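Local coordinates for serpin (Taeniopygia guttata, PDB 5HGC), which binds cortisol and may inhibit serine-type endopeptidases, at residues A[229-240]-A[351-362]. Numbering follows the deposited sequence.
Sequences YNGSATAFLVLP and FSHPFLMLIFDR. With HCY ((11alpha,14beta)-11,17,21-trihydroxypregn-4-ene-3,20-dione), chain B.
Bent at its third torsion (chi3 -83°), the Arg362 side chain turns its guanidinium into the carbonyls of residues 229-233, while Asp361, with CG anti to the backbone N (chi1 178°), swings its carboxylate to Ser232. Arg362 N and NE grip Ser232 O from opposite faces of its carbonyl plane, both at 2.9 Å, and Arg362 NH2 donates to Ala233 O at 3.1 Å, opposite Tyr229 N. Ser232 OG gives its proton to Asp361 OD1 (2.6 Å) on the syn side. An alanine here in place of Arg362, lacking NE and NH2, would probably leave Ser232 O just the backbone N-H and Ala233 O just Tyr229 N of these donors. Six backbone bonds zip 233-240 to 355-361, Thr234, Phe236 and Val238 pairing with Phe360, Leu358 and Leu356. An offset edge-to-face pair turns the edge of Phe360 toward the face of Phe236 (planes at 80°); Phe360 CB lies 3.5 Å from C15 of the cortisol ligand. Farther along, Leu239 CD1 sits over one face of His353, whose NE2 donates in its ring plane to Pro240 O (2.8 Å). Helix 254-263 packs against Phe236 and Phe360. Flanked by strands 222-228 and 366-373, this antiparallel pair fits the central strands of serpin sheet B, with Thr234, Phe236 and Phe360 lining the steroid pocket.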
ATOM      1  N   TYR A 229     -14.032   7.772  -0.406  1.00 26.36           N
ATOM      2  CA  TYR A 229     -14.677   6.679  -1.130  1.00 26.51           C
ATOM      3  C   TYR A 229     -16.003   6.261  -0.452  1.00 28.28           C
ATOM      4  O   TYR A 229     -16.197   6.438   0.788  1.00 27.92           O
ATOM      5  CB  TYR A 229     -13.727   5.508  -1.202  1.00 23.42           C
ATOM      6  CG  TYR A 229     -12.539   5.682  -2.146  1.00 22.97           C
ATOM      7  CD1 TYR A 229     -12.723   5.788  -3.535  1.00 22.83           C
ATOM      8  CD2 TYR A 229     -11.221   5.723  -1.643  1.00 22.07           C
ATOM      9  CE1 TYR A 229     -11.630   5.906  -4.395  1.00 22.94           C
ATOM     10  CE2 TYR A 229     -10.122   5.867  -2.479  1.00 21.82           C
ATOM     11  CZ  TYR A 229     -10.330   5.920  -3.849  1.00 23.59           C
ATOM     12  OH  TYR A 229      -9.246   6.024  -4.680  1.00 25.08           O
ATOM     13  N   ASN A 230     -16.909   5.706  -1.253  1.00 30.28           N
ATOM     14  CA  ASN A 230     -18.029   4.918  -0.703  1.00 34.81           C
ATOM     15  C   ASN A 230     -17.443   3.826   0.134  1.00 32.55           C
ATOM     16  O   ASN A 230     -16.443   3.209  -0.260  1.00 34.94           O
ATOM     17  CB  ASN A 230     -18.865   4.291  -1.811  1.00 36.91           C
ATOM     18  CG  ASN A 230     -19.765   5.298  -2.467  1.00 46.53           C
ATOM     19  OD1 ASN A 230     -20.003   5.231  -3.683  1.00 57.13           O
ATOM     20  ND2 ASN A 230     -20.264   6.279  -1.674  1.00 51.19           N
ATOM     21  N   GLY A 231     -18.042   3.580   1.276  1.00 28.66           N
ATOM     22  CA  GLY A 231     -17.471   2.606   2.177  1.00 28.53           C
ATOM     23  C   GLY A 231     -16.668   3.373   3.185  1.00 31.40           C
ATOM     24  O   GLY A 231     -17.052   4.443   3.607  1.00 38.52           O
ATOM     25  N   SER A 232     -15.548   2.841   3.601  1.00 31.31           N
ATOM     26  CA  SER A 232     -14.796   3.496   4.660  1.00 28.59           C
ATOM     27  C   SER A 232     -13.409   4.014   4.211  1.00 26.95           C
ATOM     28  O   SER A 232     -12.742   4.660   5.021  1.00 27.83           O
ATOM     29  CB  SER A 232     -14.648   2.553   5.850  1.00 28.56           C
ATOM     30  OG  SER A 232     -14.112   1.317   5.385  1.00 29.50           O
ATOM     31  N   ALA A 233     -12.974   3.710   2.982  1.00 24.19           N
ATOM     32  CA  ALA A 233     -11.674   4.191   2.464  1.00 27.89           C
ATOM     33  C   ALA A 233     -11.755   5.673   2.210  1.00 28.16           C
ATOM     34  O   ALA A 233     -12.807   6.177   1.925  1.00 36.06           O
ATOM     35  CB  ALA A 233     -11.228   3.474   1.175  1.00 22.98           C
ATOM     36  N   THR A 234     -10.633   6.360   2.312  1.00 27.22           N
ATOM     37  CA  THR A 234     -10.555   7.777   2.016  1.00 25.53           C
ATOM     38  C   THR A 234      -9.222   8.087   1.325  1.00 22.94           C
ATOM     39  O   THR A 234      -8.227   7.403   1.569  1.00 22.01           O
ATOM     40  CB  THR A 234     -10.735   8.577   3.343  1.00 26.29           C
ATOM     41  OG1 THR A 234     -10.980   9.956   3.046  1.00 27.04           O
ATOM     42  CG2 THR A 234      -9.524   8.407   4.309  1.00 23.23           C
ATOM     43  N   ALA A 235      -9.201   9.086   0.445  1.00 21.56           N
ATOM     44  CA  ALA A 235      -7.955   9.465  -0.250  1.00 18.58           C
ATOM     45  C   ALA A 235      -7.486  10.884   0.096  1.00 18.01           C
ATOM     46  O   ALA A 235      -8.266  11.824  -0.037  1.00 18.28           O
ATOM     47  CB  ALA A 235      -8.130   9.288  -1.733  1.00 16.28           C
ATOM     48  N   PHE A 236      -6.254  11.032   0.584  1.00 17.85           N
ATOM     49  CA  PHE A 236      -5.571  12.369   0.758  1.00 20.01           C
ATOM     50  C   PHE A 236      -4.720  12.651  -0.457  1.00 22.05           C
ATOM     51  O   PHE A 236      -3.864  11.835  -0.802  1.00 22.92           O
ATOM     52  CB  PHE A 236      -4.626  12.383   1.957  1.00 19.03           C
ATOM     53  CG  PHE A 236      -5.332  12.429   3.293  1.00 20.24           C
ATOM     54  CD1 PHE A 236      -6.256  11.394   3.680  1.00 19.74           C
ATOM     55  CD2 PHE A 236      -5.058  13.467   4.205  1.00 19.95           C
ATOM     56  CE1 PHE A 236      -6.899  11.415   4.932  1.00 20.52           C
ATOM     57  CE2 PHE A 236      -5.705  13.495   5.458  1.00 21.13           C
ATOM     58  CZ  PHE A 236      -6.611  12.469   5.826  1.00 20.40           C
ATOM     59  N   LEU A 237      -4.980  13.776  -1.131  1.00 23.88           N
ATOM     60  CA  LEU A 237      -4.294  14.112  -2.375  1.00 23.40           C
ATOM     61  C   LEU A 237      -3.453  15.307  -2.008  1.00 27.33           C
ATOM     62  O   LEU A 237      -3.995  16.338  -1.577  1.00 29.83           O
ATOM     63  CB  LEU A 237      -5.304  14.459  -3.443  1.00 22.63           C
ATOM     64  CG  LEU A 237      -6.560  13.591  -3.432  1.00 25.25           C
ATOM     65  CD1 LEU A 237      -7.641  14.158  -4.366  1.00 25.46           C
ATOM     66  CD2 LEU A 237      -6.199  12.150  -3.810  1.00 23.09           C
ATOM     67  N   VAL A 238      -2.136  15.159  -2.141  1.00 28.20           N
ATOM     68  CA  VAL A 238      -1.179  16.124  -1.602  1.00 28.30           C
ATOM     69  C   VAL A 238      -0.385  16.700  -2.745  1.00 28.63           C
ATOM     70  O   VAL A 238       0.341  15.988  -3.441  1.00 33.82           O
ATOM     71  CB  VAL A 238      -0.218  15.480  -0.609  1.00 26.91           C
ATOM     72  CG1 VAL A 238       0.718  16.531   0.017  1.00 25.64           C
ATOM     73  CG2 VAL A 238      -1.001  14.741   0.445  1.00 23.21           C
ATOM     74  N   LEU A 239      -0.558  17.995  -2.943  1.00 30.50           N
ATOM     75  CA  LEU A 239       0.033  18.751  -4.061  1.00 30.76           C
ATOM     76  C   LEU A 239       1.084  19.656  -3.448  1.00 30.39           C
ATOM     77  O   LEU A 239       0.696  20.655  -2.858  1.00 32.67           O
ATOM     78  CB  LEU A 239      -1.033  19.585  -4.752  1.00 27.76           C
ATOM     79  CG  LEU A 239      -0.644  20.262  -6.048  1.00 29.29           C
ATOM     80  CD1 LEU A 239      -0.183  19.232  -7.072  1.00 27.97           C
ATOM     81  CD2 LEU A 239      -1.834  21.019  -6.581  1.00 25.61           C
ATOM     82  N   PRO A 240       2.386  19.267  -3.507  1.00 29.73           N
ATOM     83  CA  PRO A 240       3.407  20.209  -3.056  1.00 32.06           C
ATOM     84  C   PRO A 240       3.667  21.258  -4.152  1.00 35.74           C
ATOM     85  O   PRO A 240       3.503  20.963  -5.376  1.00 33.82           O
ATOM     86  CB  PRO A 240       4.633  19.317  -2.830  1.00 29.99           C
ATOM     87  CG  PRO A 240       4.497  18.279  -3.902  1.00 29.97           C
ATOM     88  CD  PRO A 240       3.003  18.012  -4.005  1.00 29.58           C
ATOM     89  N   PHE A 351      -4.558  19.261  -9.872  1.00 30.26           N
ATOM     90  CA  PHE A 351      -3.416  18.370  -9.654  1.00 29.02           C
ATOM     91  C   PHE A 351      -2.779  18.136 -11.009  1.00 30.11           C
ATOM     92  O   PHE A 351      -3.141  17.222 -11.748  1.00 34.52           O
ATOM     93  CB  PHE A 351      -3.893  17.081  -8.993  1.00 25.40           C
ATOM     94  CG  PHE A 351      -4.130  17.230  -7.522  1.00 24.54           C
ATOM     95  CD1 PHE A 351      -5.314  17.855  -7.041  1.00 23.59           C
ATOM     96  CD2 PHE A 351      -3.165  16.790  -6.606  1.00 21.17           C
ATOM     97  CE1 PHE A 351      -5.528  18.037  -5.674  1.00 22.28           C
ATOM     98  CE2 PHE A 351      -3.388  16.957  -5.245  1.00 24.06           C
ATOM     99  CZ  PHE A 351      -4.554  17.594  -4.763  1.00 23.02           C
ATOM    100  N   SER A 352      -1.886  19.023 -11.383  1.00 30.26           N
ATOM    101  CA  SER A 352      -1.388  18.973 -12.734  1.00 31.40           C
ATOM    102  C   SER A 352       0.124  19.012 -12.694  1.00 30.13           C
ATOM    103  O   SER A 352       0.778  19.220 -13.690  1.00 34.20           O
ATOM    104  CB  SER A 352      -1.974  20.113 -13.564  1.00 30.14           C
ATOM    105  OG  SER A 352      -1.469  21.334 -13.071  1.00 31.53           O
ATOM    106  N   HIS A 353       0.670  18.861 -11.517  1.00 30.60           N
ATOM    107  CA  HIS A 353       2.074  18.600 -11.405  1.00 35.47           C
ATOM    108  C   HIS A 353       2.261  17.466 -10.325  1.00 38.26           C
ATOM    109  O   HIS A 353       1.257  16.985  -9.766  1.00 36.67           O
ATOM    110  CB  HIS A 353       2.838  19.911 -11.212  1.00 37.18           C
ATOM    111  CG  HIS A 353       2.522  20.622  -9.948  1.00 44.26           C
ATOM    112  ND1 HIS A 353       1.516  21.559  -9.859  1.00 45.82           N
ATOM    113  CD2 HIS A 353       3.068  20.526  -8.707  1.00 54.85           C
ATOM    114  CE1 HIS A 353       1.456  22.022  -8.619  1.00 54.91           C
ATOM    115  NE2 HIS A 353       2.388  21.415  -7.897  1.00 58.55           N
ATOM    116  N   PRO A 354       3.494  16.986 -10.071  1.00 38.91           N
ATOM    117  CA  PRO A 354       3.558  15.794  -9.220  1.00 38.28           C
ATOM    118  C   PRO A 354       2.954  15.964  -7.821  1.00 35.96           C
ATOM    119  O   PRO A 354       3.089  17.034  -7.202  1.00 34.49           O
ATOM    120  CB  PRO A 354       5.072  15.528  -9.111  1.00 40.75           C
ATOM    121  CG  PRO A 354       5.621  16.108 -10.364  1.00 43.08           C
ATOM    122  CD  PRO A 354       4.844  17.394 -10.483  1.00 41.83           C
ATOM    123  N   PHE A 355       2.313  14.885  -7.349  1.00 33.36           N
ATOM    124  CA  PHE A 355       1.546  14.862  -6.093  1.00 29.71           C
ATOM    125  C   PHE A 355       1.586  13.494  -5.417  1.00 30.17           C
ATOM    126  O   PHE A 355       1.871  12.499  -6.068  1.00 33.97           O
ATOM    127  CB  PHE A 355       0.103  15.222  -6.405  1.00 24.94           C
ATOM    128  CG  PHE A 355      -0.593  14.240  -7.319  1.00 24.20           C
ATOM    129  CD1 PHE A 355      -0.472  14.348  -8.719  1.00 21.62           C
ATOM    130  CD2 PHE A 355      -1.428  13.217  -6.769  1.00 21.82           C
ATOM    131  CE1 PHE A 355      -1.103  13.448  -9.556  1.00 21.40           C
ATOM    132  CE2 PHE A 355      -2.116  12.357  -7.618  1.00 23.41           C
ATOM    133  CZ  PHE A 355      -1.947  12.466  -9.008  1.00 24.10           C
ATOM    134  N   LEU A 356       1.274  13.448  -4.134  1.00 26.42           N
ATOM    135  CA  LEU A 356       1.065  12.215  -3.435  1.00 24.05           C
ATOM    136  C   LEU A 356      -0.403  11.858  -3.410  1.00 27.48           C
ATOM    137  O   LEU A 356      -1.282  12.758  -3.343  1.00 25.84           O
ATOM    138  CB  LEU A 356       1.558  12.319  -2.006  1.00 23.81           C
ATOM    139  CG  LEU A 356       2.978  12.835  -1.801  1.00 22.88           C
ATOM    140  CD1 LEU A 356       3.362  12.643  -0.343  1.00 22.09           C
ATOM    141  CD2 LEU A 356       3.956  12.111  -2.702  1.00 23.06           C
ATOM    142  N   MET A 357      -0.673  10.543  -3.485  1.00 27.44           N
ATOM    143  CA  MET A 357      -2.000  10.019  -3.178  1.00 25.35           C
ATOM    144  C   MET A 357      -1.906   8.965  -2.031  1.00 27.09           C
ATOM    145  O   MET A 357      -1.187   7.928  -2.154  1.00 28.68           O
ATOM    146  CB  MET A 357      -2.655   9.472  -4.414  1.00 23.25           C
ATOM    147  CG  MET A 357      -4.027   8.943  -4.087  1.00 21.76           C
ATOM    148  SD  MET A 357      -4.836   8.605  -5.651  1.00 27.91           S
ATOM    149  CE  MET A 357      -6.574   8.360  -5.248  1.00 20.89           C
ATOM    150  N   LEU A 358      -2.571   9.246  -0.902  1.00 23.13           N
ATOM    151  CA  LEU A 358      -2.472   8.357   0.256  1.00 22.13           C
ATOM    152  C   LEU A 358      -3.872   7.834   0.563  1.00 23.11           C
ATOM    153  O   LEU A 358      -4.812   8.622   0.778  1.00 24.19           O
ATOM    154  CB  LEU A 358      -1.863   9.045   1.473  1.00 22.16           C
ATOM    155  CG  LEU A 358      -0.701  10.006   1.192  1.00 23.31           C
ATOM    156  CD1 LEU A 358      -0.349  10.754   2.461  1.00 22.16           C
ATOM    157  CD2 LEU A 358       0.514   9.275   0.639  1.00 22.35           C
ATOM    158  N   ILE A 359      -4.033   6.509   0.538  1.00 20.55           N
ATOM    159  CA  ILE A 359      -5.364   5.940   0.692  1.00 19.30           C
ATOM    160  C   ILE A 359      -5.394   5.228   1.995  1.00 18.68           C
ATOM    161  O   ILE A 359      -4.521   4.414   2.252  1.00 19.95           O
ATOM    162  CB  ILE A 359      -5.715   5.028  -0.461  1.00 18.02           C
ATOM    163  CG1 ILE A 359      -5.608   5.834  -1.779  1.00 17.30           C
ATOM    164  CG2 ILE A 359      -7.081   4.427  -0.238  1.00 17.56           C
ATOM    165  CD1 ILE A 359      -5.660   5.040  -3.086  1.00 14.96           C
ATOM    166  N   PHE A 360      -6.374   5.565   2.821  1.00 19.36           N
ATOM    167  CA  PHE A 360      -6.530   4.965   4.156  1.00 22.63           C
ATOM    168  C   PHE A 360      -7.909   4.295   4.332  1.00 26.07           C
ATOM    169  O   PHE A 360      -8.916   4.645   3.616  1.00 25.45           O
ATOM    170  CB  PHE A 360      -6.398   5.994   5.277  1.00 22.66           C
ATOM    171  CG  PHE A 360      -5.144   6.832   5.221  1.00 24.29           C
ATOM    172  CD1 PHE A 360      -5.122   8.049   4.488  1.00 22.31           C
ATOM    173  CD2 PHE A 360      -3.986   6.431   5.909  1.00 23.45           C
ATOM    174  CE1 PHE A 360      -3.981   8.834   4.434  1.00 21.61           C
ATOM    175  CE2 PHE A 360      -2.850   7.224   5.852  1.00 23.67           C
ATOM    176  CZ  PHE A 360      -2.849   8.429   5.120  1.00 22.59           C
ATOM    177  N   ASP A 361      -7.966   3.363   5.296  1.00 24.74           N
ATOM    178  CA  ASP A 361      -9.264   2.919   5.805  1.00 28.03           C
ATOM    179  C   ASP A 361      -9.658   3.652   7.112  1.00 26.53           C
ATOM    180  O   ASP A 361      -8.900   3.575   8.085  1.00 28.05           O
ATOM    181  CB  ASP A 361      -9.290   1.395   5.974  1.00 30.80           C
ATOM    182  CG  ASP A 361     -10.616   0.885   6.551  1.00 36.66           C
ATOM    183  OD1 ASP A 361     -11.688   1.504   6.263  1.00 35.22           O
ATOM    184  OD2 ASP A 361     -10.572  -0.131   7.315  1.00 40.00           O
ATOM    185  N   ARG A 362     -10.826   4.324   7.119  1.00 24.93           N
ATOM    186  CA  ARG A 362     -11.354   5.022   8.309  1.00 27.16           C
ATOM    187  C   ARG A 362     -11.848   4.107   9.437  1.00 28.08           C
ATOM    188  O   ARG A 362     -11.772   4.516  10.591  1.00 30.00           O
ATOM    189  CB  ARG A 362     -12.437   6.053   7.981  1.00 27.74           C
ATOM    190  CG  ARG A 362     -11.995   7.257   7.176  1.00 28.07           C
ATOM    191  CD  ARG A 362     -13.241   7.971   6.663  1.00 30.20           C
ATOM    192  NE  ARG A 362     -13.720   7.335   5.432  1.00 34.01           N
ATOM    193  CZ  ARG A 362     -14.857   7.640   4.802  1.00 36.59           C
ATOM    194  NH1 ARG A 362     -15.659   8.578   5.335  1.00 33.61           N
ATOM    195  NH2 ARG A 362     -15.200   6.994   3.656  1.00 30.82           N
TER
HETATM  196  C1  HCY B 501      -3.330   9.234  13.599  1.00 32.05           C
HETATM  197  C2  HCY B 501      -2.115   8.936  14.474  1.00 35.05           C
HETATM  198  C3  HCY B 501      -1.597   7.532  14.262  1.00 37.34           C
HETATM  199  C4  HCY B 501      -2.028   6.733  13.089  1.00 33.61           C
HETATM  200  C5  HCY B 501      -2.598   7.346  12.045  1.00 31.94           C
HETATM  201  C6  HCY B 501      -2.607   6.651  10.701  1.00 32.07           C
HETATM  202  C7  HCY B 501      -4.019   6.718  10.077  1.00 32.96           C
HETATM  203  C8  HCY B 501      -4.736   8.069  10.177  1.00 28.27           C
HETATM  204  C9  HCY B 501      -4.683   8.590  11.630  1.00 31.71           C
HETATM  205  C10 HCY B 501      -3.238   8.725  12.163  1.00 33.16           C
HETATM  206  C12 HCY B 501      -7.046   9.725  11.300  1.00 29.51           C
HETATM  207  C11 HCY B 501      -5.635   9.803  11.923  1.00 33.73           C
HETATM  208  C13 HCY B 501      -7.001   9.233   9.822  1.00 32.16           C
HETATM  209  C14 HCY B 501      -6.188   7.938   9.773  1.00 27.26           C
HETATM  210  C15 HCY B 501      -6.585   7.279   8.474  1.00 28.51           C
HETATM  211  C16 HCY B 501      -8.047   7.648   8.260  1.00 30.90           C
HETATM  212  C17 HCY B 501      -8.377   8.762   9.285  1.00 35.05           C
HETATM  213  C18 HCY B 501      -6.441  10.298   8.834  1.00 28.93           C
HETATM  214  C19 HCY B 501      -2.327   9.672  11.352  1.00 35.00           C
HETATM  215  C20 HCY B 501      -9.272   9.846   8.714  1.00 38.23           C
HETATM  216  C21 HCY B 501     -10.292  10.543   9.592  1.00 37.33           C
HETATM  217  O1  HCY B 501      -0.767   7.091  15.032  1.00 41.86           O
HETATM  218  O2  HCY B 501      -4.944  10.920  11.357  1.00 37.22           O
HETATM  219  O3  HCY B 501      -9.183   8.205  10.349  1.00 37.09           O
HETATM  220  O4  HCY B 501      -9.185  10.177   7.542  1.00 40.15           O
HETATM  221  O5  HCY B 501     -10.236  11.898   9.150  1.00 45.83           O